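Local coordinates for protein lysine/ornithine decarboxylase (PDB 2PLJ) that catalyses the decarboxylation of lysine and ornithine, giving cadaverine and putrescine, as a pyridoxal-phosphate-dependent enzyme with a beta/alpha-barrel fold, at residues H44-S49 with G377-G382; F256-T261 with I295-V300. All blocks are in the same frame, centred on the assembly; numbering follows the deposited sequence.

Both contacts are small and are made mainly by apolar side chains, but they lie in different parts of the fold. Contact 1 belongs to the beta-barrel part, where helix 40-53 rests on strand 379-382. Its touching residues are mostly buried. Contact 2 joins the loop after strand 249-251 of the beta/alpha barrel to residues 295-300, between helix 293-296 and strand 300-312. It is partly buried and lies nearer the centre of the subunit, about 9 Å from it against about 25 Å for contact 1. Strand 300-312 relates the two, because it also pairs with strand 379-382. Contact 1 is purely aliphatic, whereas contact 2 adds a tyrosine hydroxyl. The centres of the two contacts are about 20 Å apart.

Contact 1: residues H44-S49 with G377-G382; sequences HLIEAS and GDLVIG
Ile46 on helix 40-53 packs against Leu379 and Ile381 of strand 379-382. The contact between the two segments is aliphatic. One methyl of Ile46, CG2, carries it. That methyl lies 3.7 Å from CD1 of Leu379. CD1 of Ile381 is 3.9 Å from the same CG2 of Ile46. The two neighbours approach differently. Leu379 runs alongside Ile46 in the opposite sense, while Ile381 and Ile46 meet tip to tip. In Ile46 the CG1 branch lies beside the backbone N (chi1 -66°), which places CG2 anti to that N and brings it to the strand. The backbones stay well apart, with CA of Ile46 9.0 Å from CA of Ile381.

Val303 of strand 300-312, which pairs with 379-382, and Leu59 of strand 57-61 also touch Ile46. Ile343 packs on both Ile46 and Leu379.

None of the polar bonds runs between helix and strand. Within the helix, Ser49 OG donates to Leu45 O at 3.0 Å, from above the carbonyl plane. The backbone N of Ser49 reaches the same oxygen from the opposite face, so two donors grip it. Asp378 OD2 forms a salt bridge with Lys344 and accepts a hydrogen bond from Asn375 N, close to its own segment.

This is helix-on-sheet packing, with helix 40-53 lying against the beta-barrel domain characteristic of the barrel-fold basic amino acid decarboxylases.

Contact 2: residues F256-T261 with I295-V300; sequences FPVNYT and ICAPAV
Val258 meets Ala297 and Pro298 through its two methyl groups. Its CB points toward the 295-300 segment, and the side chain forks there. CG2 sits between the backbone N and the carbonyl carbon (chi1 -58° for CG1), and this turns it to the CB of Ala297, 3.9 Å away. The other branch, CG1, meets the ring of Pro298 more loosely, CG1 lying 4.3 Å from its CG. Arg293 and Phe294, on helix 293-296, also touch the Val258 side chain. Its backbone O takes a hydrogen bond from Gln218 NE2.

The contact ties a loop of the pyridoxal-binding beta/alpha barrel, after strand 249-251, to the chain that links helix 293-296 to strand 300-312 of the second domain. The bound putrescine adduct of the cofactor lies about 8 Å from the side chain of Ala297.

Tyr260 reaches the same methyl from farther along the loop. Its OH is 3.6 Å from CB of Ala297, and its CZ is 4.5 Å from that carbon. The hydroxyl is hydrogen-bonded to Arg293 NH1, which would help to hold the end of the ring beside Ala297. Pro298 also packs on Val64 and Gln68 of helix 62-75.

Contact 1: residues H44-S49 with G377-G382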
loop_
_atom_site.group_PDB
_atom_site.type_symbol
_atom_site.label_atom_id
_atom_site.label_comp_id
_atom_site.label_asym_id
_atom_site.label_seq_id
_atom_site.Cartn_x
_atom_site.Cartn_y
_atom_site.Cartn_z
ATOM N N HIS A 44 -8.823 -28.806 7.387
ATOM C CA HIS A 44 -8.063 -29.181 8.582
ATOM C C HIS A 44 -6.759 -28.412 8.748
ATOM O O HIS A 44 -6.431 -27.952 9.856
ATOM C CB HIS A 44 -7.740 -30.668 8.595
ATOM C CG HIS A 44 -7.019 -31.105 9.833
ATOM N ND1 HIS A 44 -7.382 -30.675 11.094
ATOM C CD2 HIS A 44 -5.960 -31.936 10.006
ATOM C CE1 HIS A 44 -6.580 -31.229 11.990
ATOM N NE2 HIS A 44 -5.712 -32.001 11.357
ATOM N N LEU A 45 -6.015 -28.309 7.646
ATOM C CA LEU A 45 -4.753 -27.576 7.623
ATOM C C LEU A 45 -4.988 -26.112 7.937
ATOM O O LEU A 45 -4.311 -25.556 8.804
ATOM C CB LEU A 45 -4.047 -27.739 6.272
ATOM C CG LEU A 45 -2.620 -27.206 6.096
ATOM C CD1 LEU A 45 -1.722 -27.463 7.327
ATOM C CD2 LEU A 45 -1.994 -27.871 4.868
ATOM N N ILE A 46 -5.975 -25.513 7.273
ATOM C CA ILE A 46 -6.327 -24.109 7.524
ATOM C C ILE A 46 -6.675 -23.876 9.000
ATOM O O ILE A 46 -6.085 -23.020 9.661
ATOM C CB ILE A 46 -7.452 -23.592 6.576
ATOM C CG1 ILE A 46 -6.940 -23.556 5.116
ATOM C CG2 ILE A 46 -7.943 -22.208 7.019
ATOM C CD1 ILE A 46 -8.060 -23.562 4.071
ATOM N N GLU A 47 -7.617 -24.666 9.530
ATOM C CA GLU A 47 -8.008 -24.547 10.935
ATOM C C GLU A 47 -6.857 -24.789 11.930
ATOM O O GLU A 47 -6.697 -24.025 12.881
ATOM C CB GLU A 47 -9.188 -25.470 11.218
ATOM C CG GLU A 47 -10.420 -25.048 10.438
ATOM C CD GLU A 47 -11.612 -25.954 10.692
ATOM O OE1 GLU A 47 -11.391 -27.114 11.124
ATOM O OE2 GLU A 47 -12.751 -25.512 10.437
ATOM N N ALA A 48 -6.064 -25.833 11.701
ATOM C CA ALA A 48 -4.867 -26.083 12.518
ATOM C C ALA A 48 -3.896 -24.885 12.500
ATOM O O ALA A 48 -3.339 -24.509 13.544
ATOM C CB ALA A 48 -4.159 -27.353 12.060
ATOM N N SER A 49 -3.711 -24.285 11.323
ATOM C CA SER A 49 -2.808 -23.141 11.179
ATOM C C SER A 49 -3.280 -21.923 11.969
ATOM O O SER A 49 -2.479 -21.271 12.648
ATOM C CB SER A 49 -2.629 -22.791 9.698
ATOM O OG SER A 49 -1.894 -23.829 9.060
ATOM N N GLY A 377 -14.984 -14.719 14.368
ATOM C CA GLY A 377 -13.936 -15.738 14.362
ATOM C C GLY A 377 -13.969 -16.699 13.182
ATOM O O GLY A 377 -12.978 -17.415 12.950
ATOM N N ASP A 378 -15.074 -16.741 12.429
ATOM C CA ASP A 378 -15.124 -17.599 11.222
ATOM C C ASP A 378 -14.143 -17.132 10.139
ATOM O O ASP A 378 -13.788 -15.955 10.079
ATOM C CB ASP A 378 -16.529 -17.699 10.629
ATOM C CG ASP A 378 -17.419 -18.709 11.381
ATOM O OD1 ASP A 378 -16.863 -19.576 12.106
ATOM O OD2 ASP A 378 -18.658 -18.641 11.229
ATOM N N LEU A 379 -13.752 -18.063 9.273
ATOM C CA LEU A 379 -12.664 -17.813 8.295
ATOM C C LEU A 379 -13.122 -17.547 6.863
ATOM O O LEU A 379 -14.060 -18.191 6.347
ATOM C CB LEU A 379 -11.674 -18.969 8.316
ATOM C CG LEU A 379 -11.122 -19.368 9.686
ATOM C CD1 LEU A 379 -10.090 -20.484 9.543
ATOM C CD2 LEU A 379 -10.542 -18.157 10.415
ATOM N N VAL A 380 -12.390 -16.624 6.228
ATOM C CA VAL A 380 -12.574 -16.255 4.836
ATOM C C VAL A 380 -11.245 -16.539 4.143
ATOM O O VAL A 380 -10.190 -16.105 4.617
ATOM C CB VAL A 380 -12.970 -14.777 4.684
ATOM C CG1 VAL A 380 -12.993 -14.365 3.205
ATOM C CG2 VAL A 380 -14.337 -14.543 5.344
ATOM N N ILE A 381 -11.319 -17.270 3.038
ATOM C CA ILE A 381 -10.125 -17.826 2.380
ATOM C C ILE A 381 -10.027 -17.184 1.007
ATOM O O ILE A 381 -11.036 -17.095 0.298
ATOM C CB ILE A 381 -10.261 -19.381 2.218
ATOM C CG1 ILE A 381 -10.650 -20.113 3.535
ATOM C CG2 ILE A 381 -9.036 -19.992 1.531
ATOM C CD1 ILE A 381 -9.866 -19.700 4.790
ATOM N N GLY A 382 -8.835 -16.743 0.634
ATOM C CA GLY A 382 -8.579 -16.195 -0.702
ATOM C C GLY A 382 -7.613 -17.093 -1.466
ATOM O O GLY A 382 -6.635 -17.598 -0.885
#

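Contact 2: residues F256-T261 with I295-V300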
loop_
_atom_site.group_PDB
_atom_site.type_symbol
_atom_site.label_atom_id
_atom_site.label_comp_id
_atom_site.label_asym_id
_atom_site.label_seq_id
_atom_site.Cartn_x
_atom_site.Cartn_y
_atom_site.Cartn_z
ATOM N N PHE A 256 3.342 -13.803 -18.033
ATOM C CA PHE A 256 2.591 -15.033 -18.269
ATOM C C PHE A 256 1.459 -15.052 -17.263
ATOM O O PHE A 256 1.666 -14.736 -16.083
ATOM C CB PHE A 256 3.510 -16.249 -18.084
ATOM C CG PHE A 256 4.791 -16.126 -18.862
ATOM C CD1 PHE A 256 4.800 -16.311 -20.251
ATOM C CD2 PHE A 256 5.964 -15.697 -18.221
ATOM C CE1 PHE A 256 6.000 -16.150 -20.974
ATOM C CE2 PHE A 256 7.159 -15.534 -18.938
ATOM C CZ PHE A 256 7.171 -15.764 -20.326
ATOM N N PRO A 257 0.245 -15.350 -17.747
ATOM C CA PRO A 257 -0.951 -15.197 -16.922
ATOM C C PRO A 257 -1.330 -16.442 -16.110
ATOM O O PRO A 257 -0.977 -17.575 -16.467
ATOM C CB PRO A 257 -2.038 -14.895 -17.975
ATOM C CG PRO A 257 -1.642 -15.806 -19.144
ATOM C CD PRO A 257 -0.085 -15.720 -19.142
ATOM N N VAL A 258 -2.089 -16.210 -15.044
ATOM C CA VAL A 258 -2.642 -17.307 -14.237
ATOM C C VAL A 258 -4.140 -17.098 -14.043
ATOM O O VAL A 258 -4.664 -16.002 -14.262
ATOM C CB VAL A 258 -1.956 -17.398 -12.853
ATOM C CG1 VAL A 258 -0.472 -17.584 -13.007
ATOM C CG2 VAL A 258 -2.274 -16.183 -12.008
ATOM N N ASN A 259 -4.814 -18.156 -13.623
ATOM C CA ASN A 259 -6.251 -18.084 -13.383
ATOM C C ASN A 259 -6.537 -17.371 -12.091
ATOM O O ASN A 259 -6.016 -17.768 -11.045
ATOM C CB ASN A 259 -6.857 -19.481 -13.312
ATOM C CG ASN A 259 -6.746 -20.213 -14.626
ATOM O OD1 ASN A 259 -6.159 -21.287 -14.705
ATOM N ND2 ASN A 259 -7.241 -19.607 -15.664
ATOM N N TYR A 260 -7.374 -16.340 -12.171
ATOM C CA TYR A 260 -7.986 -15.755 -10.964
ATOM C C TYR A 260 -9.445 -16.179 -10.949
ATOM O O TYR A 260 -9.747 -17.310 -10.593
ATOM C CB TYR A 260 -7.810 -14.232 -10.905
ATOM C CG TYR A 260 -6.382 -13.885 -10.575
ATOM C CD1 TYR A 260 -5.941 -13.853 -9.236
ATOM C CD2 TYR A 260 -5.455 -13.649 -11.596
ATOM C CE1 TYR A 260 -4.604 -13.555 -8.925
ATOM C CE2 TYR A 260 -4.123 -13.354 -11.309
ATOM C CZ TYR A 260 -3.691 -13.318 -9.971
ATOM O OH TYR A 260 -2.341 -13.030 -9.730
ATOM N N THR A 261 -10.352 -15.299 -11.352
ATOM C CA THR A 261 -11.770 -15.703 -11.402
ATOM C C THR A 261 -12.226 -16.026 -12.824
ATOM O O THR A 261 -13.364 -16.427 -13.026
ATOM C CB THR A 261 -12.712 -14.648 -10.781
ATOM O OG1 THR A 261 -12.644 -13.444 -11.555
ATOM C CG2 THR A 261 -12.309 -14.364 -9.317
ATOM N N ILE A 295 4.813 -17.997 -11.391
ATOM C CA ILE A 295 5.440 -18.919 -10.461
ATOM C C ILE A 295 4.830 -18.852 -9.051
ATOM O O ILE A 295 4.589 -19.908 -8.425
ATOM C CB ILE A 295 7.000 -18.714 -10.443
ATOM C CG1 ILE A 295 7.594 -19.252 -11.757
ATOM C CG2 ILE A 295 7.676 -19.481 -9.281
ATOM C CD1 ILE A 295 9.036 -18.849 -11.961
ATOM N N CYS A 296 4.594 -17.632 -8.558
ATOM C CA CYS A 296 4.191 -17.457 -7.145
ATOM C C CYS A 296 2.703 -17.326 -6.913
ATOM O O CYS A 296 2.224 -17.711 -5.861
ATOM C CB CYS A 296 4.917 -16.285 -6.464
ATOM S SG CYS A 296 4.696 -14.731 -7.321
ATOM N N ALA A 297 1.972 -16.765 -7.882
ATOM C CA ALA A 297 0.567 -16.428 -7.570
ATOM C C ALA A 297 -0.270 -17.609 -6.996
ATOM O O ALA A 297 -0.963 -17.435 -5.991
ATOM C CB ALA A 297 -0.151 -15.761 -8.779
ATOM N N PRO A 298 -0.238 -18.784 -7.660
ATOM C CA PRO A 298 -1.106 -19.908 -7.210
ATOM C C PRO A 298 -0.644 -20.567 -5.926
ATOM O O PRO A 298 -1.377 -21.396 -5.350
ATOM C CB PRO A 298 -0.983 -20.907 -8.362
ATOM C CG PRO A 298 -0.529 -20.073 -9.562
ATOM C CD PRO A 298 0.438 -19.095 -8.936
ATOM N N ALA A 299 0.549 -20.207 -5.470
ATOM C CA ALA A 299 1.202 -20.930 -4.375
ATOM C C ALA A 299 0.781 -20.442 -2.982
ATOM O O ALA A 299 1.199 -21.046 -1.971
ATOM C CB ALA A 299 2.733 -20.862 -4.529
ATOM N N VAL A 300 -0.033 -19.394 -2.912
ATOM C CA VAL A 300 -0.376 -18.825 -1.607
ATOM C C VAL A 300 -1.893 -18.776 -1.440
ATOM O O VAL A 300 -2.614 -18.395 -2.369
ATOM C CB VAL A 300 0.262 -17.404 -1.389
ATOM C CG1 VAL A 300 -0.215 -16.769 -0.075
ATOM C CG2 VAL A 300 1.814 -17.475 -1.460
#